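Local coordinates for protein aac(6')-Ii (Enterococcus faecium, PDB 1N71) that probably transfers an acetyl group from acetyl-coenzyme A to the 6'-amino group of aminoglycoside antibiotics, as a GNAT-family resistance enzyme that binds coenzyme A, at residues A[68-73]-A[102-108]; A[120-125]-A[165-169]. All coordinates share one frame. Numbering follows the deposited sequence.

Overall arrangement
Contact 1 (68-73 with 102-108) and contact 2 (120-125 with 165-169) lie about 26 Å apart between centres, nearest atoms about 7 Å, and reach the same mixed sheet of the GNAT fold. They follow one another along the chain: contact 1 closes the beta-alpha-beta unit of strand 70-78, helix 87-101 and strand 106-112 before contact 2 opens in the loop beyond that strand. There loop 120-125 meets the residues leading into strand 168-174, the antiparallel neighbour of 106-112. Coenzyme A lies about 6 Å from the side chain of Leu73 and about 8 Å from that of Ile169, and both contacts touch the second subunit, so these strands serve both the pocket and the dimer interface.

Contact 1 (A[68-73]-A[102-108]); sequences ITGWEL and RGGITIY
This is a parallel beta pairing at the start of two central strands, 70-78 and 106-112, joined through helix 87-101 as the beta-alpha-beta crossover of the GNAT fold and running on to Leu76, Val78 and Gly110 of the coenzyme A site. The axes of 70-73 and 106-108 approach to 4.6 Å with a crossing angle of -35°. Gly70 pairs with Thr106, Trp71 with Ile107 and Glu72 with Tyr108 (CA-CA 5.1, 4.7 and 4.9 Å). Thr69 O accepts from Ile105 N (2.9 Å) and Thr106 N (3.0 Å); Trp71 N donates to Thr106 O (2.9 Å), Tyr108 N to Trp71 O (2.8 Å) and Leu73 N to Tyr108 O (2.8 Å). Thr69 and Gly70 form a classic bulge opposite Tyr66, and Gly103 (phi 91°) is C-prime in the Schellman motif ending helix 87-101. Trp71 and Ile107 point to the face packed by that helix, where Leu73 CB joins them, 3.7 Å from Ile107 CG2; Trp71 (chi1 m, chi2 65°) sets CH2 3.8 Å from Arg102 CD. On the other face, where the second subunit packs, Tyr108 (chi1 p) turns one ring face to Glu72 CB, a CH-pi contact 4.0 Å from the centroid, while Glu72 OE1 is hydrogen-bonded to Gln65 NE2. Trp71 NE1 reaches back from the strand to Ile68 O (2.8 Å), which also receives a CA-H...O contact from Gly104 CA at 3.1 Å.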
loop_
_atom_site.group_PDB
_atom_site.type_symbol
_atom_site.label_atom_id
_atom_site.label_comp_id
_atom_site.label_asym_id
_atom_site.label_seq_id
_atom_site.Cartn_x
_atom_site.Cartn_y
_atom_site.Cartn_z
ATOM N N ILE A 68 13.576 6.111 -2.048
ATOM C CA ILE A 68 13.392 7.004 -3.191
ATOM C C ILE A 68 13.053 6.151 -4.415
ATOM O O ILE A 68 12.768 6.666 -5.496
ATOM C CB ILE A 68 14.686 7.801 -3.504
ATOM C CG1 ILE A 68 15.796 6.839 -3.947
ATOM C CG2 ILE A 68 15.123 8.592 -2.275
ATOM C CD1 ILE A 68 17.103 7.520 -4.337
ATOM N N THR A 69 13.069 4.837 -4.219
ATOM C CA THR A 69 12.836 3.875 -5.291
ATOM C C THR A 69 11.395 3.545 -5.671
ATOM O O THR A 69 11.077 3.460 -6.855
ATOM C CB THR A 69 13.541 2.548 -4.958
ATOM O OG1 THR A 69 13.101 2.096 -3.673
ATOM C CG2 THR A 69 15.056 2.734 -4.937
ATOM N N GLY A 70 10.538 3.335 -4.678
ATOM C CA GLY A 70 9.156 2.977 -4.960
ATOM C C GLY A 70 8.130 4.048 -4.632
ATOM O O GLY A 70 7.989 4.455 -3.479
ATOM N N TRP A 71 7.399 4.483 -5.654
ATOM C CA TRP A 71 6.387 5.521 -5.498
ATOM C C TRP A 71 4.976 5.034 -5.813
ATOM O O TRP A 71 4.780 4.227 -6.717
ATOM C CB TRP A 71 6.703 6.691 -6.425
ATOM C CG TRP A 71 7.990 7.376 -6.112
ATOM C CD1 TRP A 71 9.247 6.850 -6.195
ATOM C CD2 TRP A 71 8.146 8.730 -5.678
ATOM N NE1 TRP A 71 10.181 7.798 -5.840
ATOM C CE2 TRP A 71 9.532 8.961 -5.518
ATOM C CE3 TRP A 71 7.250 9.773 -5.410
ATOM C CZ2 TRP A 71 10.045 10.196 -5.102
ATOM C CZ3 TRP A 71 7.760 11.005 -4.996
ATOM C CH2 TRP A 71 9.146 11.203 -4.848
ATOM N N GLU A 72 4.002 5.543 -5.064
ATOM C CA GLU A 72 2.603 5.203 -5.287
ATOM C C GLU A 72 1.918 6.342 -6.028
ATOM O O GLU A 72 1.933 7.488 -5.566
ATOM C CB GLU A 72 1.868 4.976 -3.961
ATOM C CG GLU A 72 0.348 4.924 -4.142
ATOM C CD GLU A 72 -0.412 4.681 -2.846
ATOM O OE1 GLU A 72 0.116 4.999 -1.763
ATOM O OE2 GLU A 72 -1.554 4.182 -2.917
ATOM N N LEU A 73 1.323 6.024 -7.174
ATOM C CA LEU A 73 0.603 7.007 -7.972
ATOM C C LEU A 73 -0.715 7.267 -7.246
ATOM O O LEU A 73 -1.528 6.355 -7.062
ATOM C CB LEU A 73 0.341 6.448 -9.382
ATOM C CG LEU A 73 -0.373 7.328 -10.420
ATOM C CD1 LEU A 73 -0.223 6.696 -11.798
ATOM C CD2 LEU A 73 -1.847 7.494 -10.066
ATOM N N ARG A 102 13.995 11.876 -9.621
ATOM C CA ARG A 102 14.306 11.856 -8.197
ATOM C C ARG A 102 14.952 10.537 -7.794
ATOM O O ARG A 102 15.114 10.257 -6.614
ATOM C CB ARG A 102 13.043 12.087 -7.358
ATOM C CG ARG A 102 12.346 13.408 -7.654
ATOM C CD ARG A 102 11.410 13.813 -6.532
ATOM N NE ARG A 102 10.677 15.035 -6.852
ATOM C CZ ARG A 102 9.928 15.706 -5.984
ATOM N NH1 ARG A 102 9.814 15.275 -4.734
ATOM N NH2 ARG A 102 9.282 16.801 -6.368
ATOM N N GLY A 103 15.319 9.727 -8.781
ATOM C CA GLY A 103 15.947 8.448 -8.489
ATOM C C GLY A 103 14.947 7.310 -8.367
ATOM O O GLY A 103 15.309 6.197 -7.982
ATOM N N GLY A 104 13.688 7.594 -8.692
ATOM C CA GLY A 104 12.650 6.578 -8.618
ATOM C C GLY A 104 12.831 5.470 -9.639
ATOM O O GLY A 104 13.301 5.706 -10.753
ATOM N N ILE A 105 12.438 4.258 -9.257
ATOM C CA ILE A 105 12.557 3.083 -10.114
ATOM C C ILE A 105 11.193 2.567 -10.566
ATOM O O ILE A 105 10.998 2.207 -11.726
ATOM C CB ILE A 105 13.230 1.912 -9.356
ATOM C CG1 ILE A 105 14.591 2.343 -8.808
ATOM C CG2 ILE A 105 13.356 0.714 -10.271
ATOM C CD1 ILE A 105 15.303 1.245 -8.051
ATOM N N THR A 106 10.255 2.515 -9.634
ATOM C CA THR A 106 8.937 1.995 -9.955
ATOM C C THR A 106 7.802 2.796 -9.343
ATOM O O THR A 106 7.942 3.413 -8.287
ATOM C CB THR A 106 8.790 0.540 -9.477
ATOM O OG1 THR A 106 7.473 0.062 -9.791
ATOM C CG2 THR A 106 8.978 0.458 -7.979
ATOM N N ILE A 107 6.670 2.760 -10.030
ATOM C CA ILE A 107 5.470 3.440 -9.595
ATOM C C ILE A 107 4.403 2.367 -9.560
ATOM O O ILE A 107 4.281 1.584 -10.499
ATOM C CB ILE A 107 5.046 4.533 -10.601
ATOM C CG1 ILE A 107 6.101 5.643 -10.642
ATOM C CG2 ILE A 107 3.676 5.103 -10.214
ATOM C CD1 ILE A 107 5.780 6.755 -11.644
ATOM N N TYR A 108 3.650 2.314 -8.472
ATOM C CA TYR A 108 2.582 1.335 -8.354
ATOM C C TYR A 108 1.323 2.065 -7.919
ATOM O O TYR A 108 1.381 3.203 -7.460
ATOM C CB TYR A 108 2.937 0.253 -7.332
ATOM C CG TYR A 108 2.936 0.738 -5.906
ATOM C CD1 TYR A 108 4.015 1.462 -5.391
ATOM C CD2 TYR A 108 1.848 0.486 -5.071
ATOM C CE1 TYR A 108 4.009 1.918 -4.077
ATOM C CE2 TYR A 108 1.830 0.939 -3.758
ATOM C CZ TYR A 108 2.912 1.651 -3.268
ATOM O OH TYR A 108 2.895 2.093 -1.969
#

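Contact 2 (A[120-125]-A[165-169]); sequences LSQTDL and DKPDI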
loop_
_atom_site.group_PDB
_atom_site.type_symbol
_atom_site.label_atom_id
_atom_site.label_comp_id
_atom_site.label_asym_id
_atom_site.label_seq_id
_atom_site.Cartn_x
_atom_site.Cartn_y
_atom_site.Cartn_z
ATOM N N LEU A 120 -12.334 -9.636 -12.038
ATOM C CA LEU A 120 -11.660 -9.909 -10.769
ATOM C C LEU A 120 -12.576 -9.698 -9.571
ATOM O O LEU A 120 -12.249 -10.097 -8.455
ATOM C CB LEU A 120 -10.399 -9.051 -10.615
ATOM C CG LEU A 120 -9.250 -9.325 -11.593
ATOM C CD1 LEU A 120 -8.013 -8.569 -11.128
ATOM C CD2 LEU A 120 -8.951 -10.822 -11.655
ATOM N N SER A 121 -13.717 -9.057 -9.795
ATOM C CA SER A 121 -14.675 -8.842 -8.718
ATOM C C SER A 121 -15.755 -9.926 -8.821
ATOM O O SER A 121 -15.869 -10.603 -9.846
ATOM C CB SER A 121 -15.307 -7.449 -8.826
ATOM O OG SER A 121 -15.906 -7.246 -10.093
ATOM N N GLN A 122 -16.540 -10.087 -7.764
ATOM C CA GLN A 122 -17.598 -11.090 -7.743
ATOM C C GLN A 122 -17.075 -12.491 -8.020
ATOM O O GLN A 122 -17.632 -13.237 -8.832
ATOM C CB GLN A 122 -18.704 -10.720 -8.739
ATOM C CG GLN A 122 -19.740 -9.774 -8.134
ATOM C CD GLN A 122 -20.805 -9.336 -9.118
ATOM O OE1 GLN A 122 -21.345 -10.147 -9.873
ATOM N NE2 GLN A 122 -21.125 -8.046 -9.105
ATOM N N THR A 123 -15.994 -12.835 -7.329
ATOM C CA THR A 123 -15.361 -14.144 -7.441
ATOM C C THR A 123 -14.398 -14.290 -6.273
ATOM O O THR A 123 -13.870 -13.296 -5.775
ATOM C CB THR A 123 -14.572 -14.288 -8.753
ATOM O OG1 THR A 123 -14.002 -15.604 -8.820
ATOM C CG2 THR A 123 -13.449 -13.248 -8.823
ATOM N N ASP A 124 -14.176 -15.520 -5.822
ATOM C CA ASP A 124 -13.255 -15.745 -4.709
ATOM C C ASP A 124 -11.839 -15.650 -5.257
ATOM O O ASP A 124 -11.373 -16.558 -5.951
ATOM C CB ASP A 124 -13.468 -17.129 -4.091
ATOM C CG ASP A 124 -12.703 -17.303 -2.792
ATOM O OD1 ASP A 124 -11.671 -16.621 -2.620
ATOM O OD2 ASP A 124 -13.125 -18.123 -1.948
ATOM N N LEU A 125 -11.153 -14.558 -4.935
ATOM C CA LEU A 125 -9.802 -14.339 -5.435
ATOM C C LEU A 125 -8.704 -15.209 -4.845
ATOM O O LEU A 125 -7.570 -15.172 -5.324
ATOM C CB LEU A 125 -9.422 -12.863 -5.297
ATOM C CG LEU A 125 -10.030 -11.984 -6.391
ATOM C CD1 LEU A 125 -9.613 -10.535 -6.182
ATOM C CD2 LEU A 125 -9.558 -12.480 -7.761
ATOM N N ASP A 165 -15.872 -9.723 -2.271
ATOM C CA ASP A 165 -15.688 -9.697 -3.716
ATOM C C ASP A 165 -15.608 -8.322 -4.368
ATOM O O ASP A 165 -16.042 -8.137 -5.505
ATOM C CB ASP A 165 -16.767 -10.551 -4.385
ATOM C CG ASP A 165 -16.809 -11.962 -3.827
ATOM O OD1 ASP A 165 -15.741 -12.485 -3.429
ATOM O OD2 ASP A 165 -17.905 -12.556 -3.789
ATOM N N LYS A 166 -15.035 -7.369 -3.635
ATOM C CA LYS A 166 -14.826 -5.998 -4.101
ATOM C C LYS A 166 -13.359 -5.742 -3.774
ATOM O O LYS A 166 -13.019 -5.016 -2.838
ATOM C CB LYS A 166 -15.727 -5.032 -3.337
ATOM C CG LYS A 166 -17.210 -5.272 -3.595
ATOM C CD LYS A 166 -18.082 -4.286 -2.838
ATOM C CE LYS A 166 -19.548 -4.498 -3.182
ATOM N NZ LYS A 166 -20.431 -3.532 -2.468
ATOM N N PRO A 167 -12.463 -6.347 -4.561
ATOM C CA PRO A 167 -11.016 -6.241 -4.391
ATOM C C PRO A 167 -10.354 -4.956 -4.845
ATOM O O PRO A 167 -10.963 -4.116 -5.505
ATOM C CB PRO A 167 -10.514 -7.417 -5.206
ATOM C CG PRO A 167 -11.403 -7.309 -6.428
ATOM C CD PRO A 167 -12.787 -7.066 -5.810
ATOM N N ASP A 168 -9.090 -4.813 -4.460
ATOM C CA ASP A 168 -8.288 -3.695 -4.912
ATOM C C ASP A 168 -7.349 -4.410 -5.876
ATOM O O ASP A 168 -6.955 -5.552 -5.629
ATOM C CB ASP A 168 -7.493 -3.049 -3.767
ATOM C CG ASP A 168 -6.860 -1.716 -4.177
ATOM O OD1 ASP A 168 -7.286 -1.146 -5.204
ATOM O OD2 ASP A 168 -5.950 -1.228 -3.471
ATOM N N ILE A 169 -7.031 -3.767 -6.990
ATOM C CA ILE A 169 -6.145 -4.355 -7.983
ATOM C C ILE A 169 -4.846 -3.557 -7.974
ATOM O O ILE A 169 -4.869 -2.349 -8.200
ATOM C CB ILE A 169 -6.771 -4.278 -9.386
ATOM C CG1 ILE A 169 -8.110 -5.030 -9.399
ATOM C CG2 ILE A 169 -5.815 -4.861 -10.416
ATOM C CD1 ILE A 169 -8.943 -4.818 -10.669
#
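Leu120 begins the loop segment with its side chain directed at the other segment, its CD1 3.9 Å from Ile169 CD1 and its carbonyl O 3.5 Å from Pro167 CG. Ser121 lays its CB 3.9 Å from Pro167 CD, while its OG is hydrogen-bonded to Asp113 OD2. At Gln122 the backbone takes positive phi (56°), and its N donates to Asp165 O at 3.0 Å, nearly linear at 172°; this is the one hydrogen bond between the segments. Here the loop following strand 106-112 in the GNAT fold meets the turn that leads into strand 168-174, itself antiparallel to 106-112. Thr123 turns its side chain away, its OG1 hydrogen-bonded to Lys132 NZ; Thr123 O lies 3.1 Å from Asp165 OD1 without bonding, as both are acceptors. The carboxylate of Asp165 forms a salt bridge through OD2 with Arg178 of the second subunit. Past Asp124, Leu125 turns back toward the partner segment, placing CD1 3.4 Å from Pro167 CB.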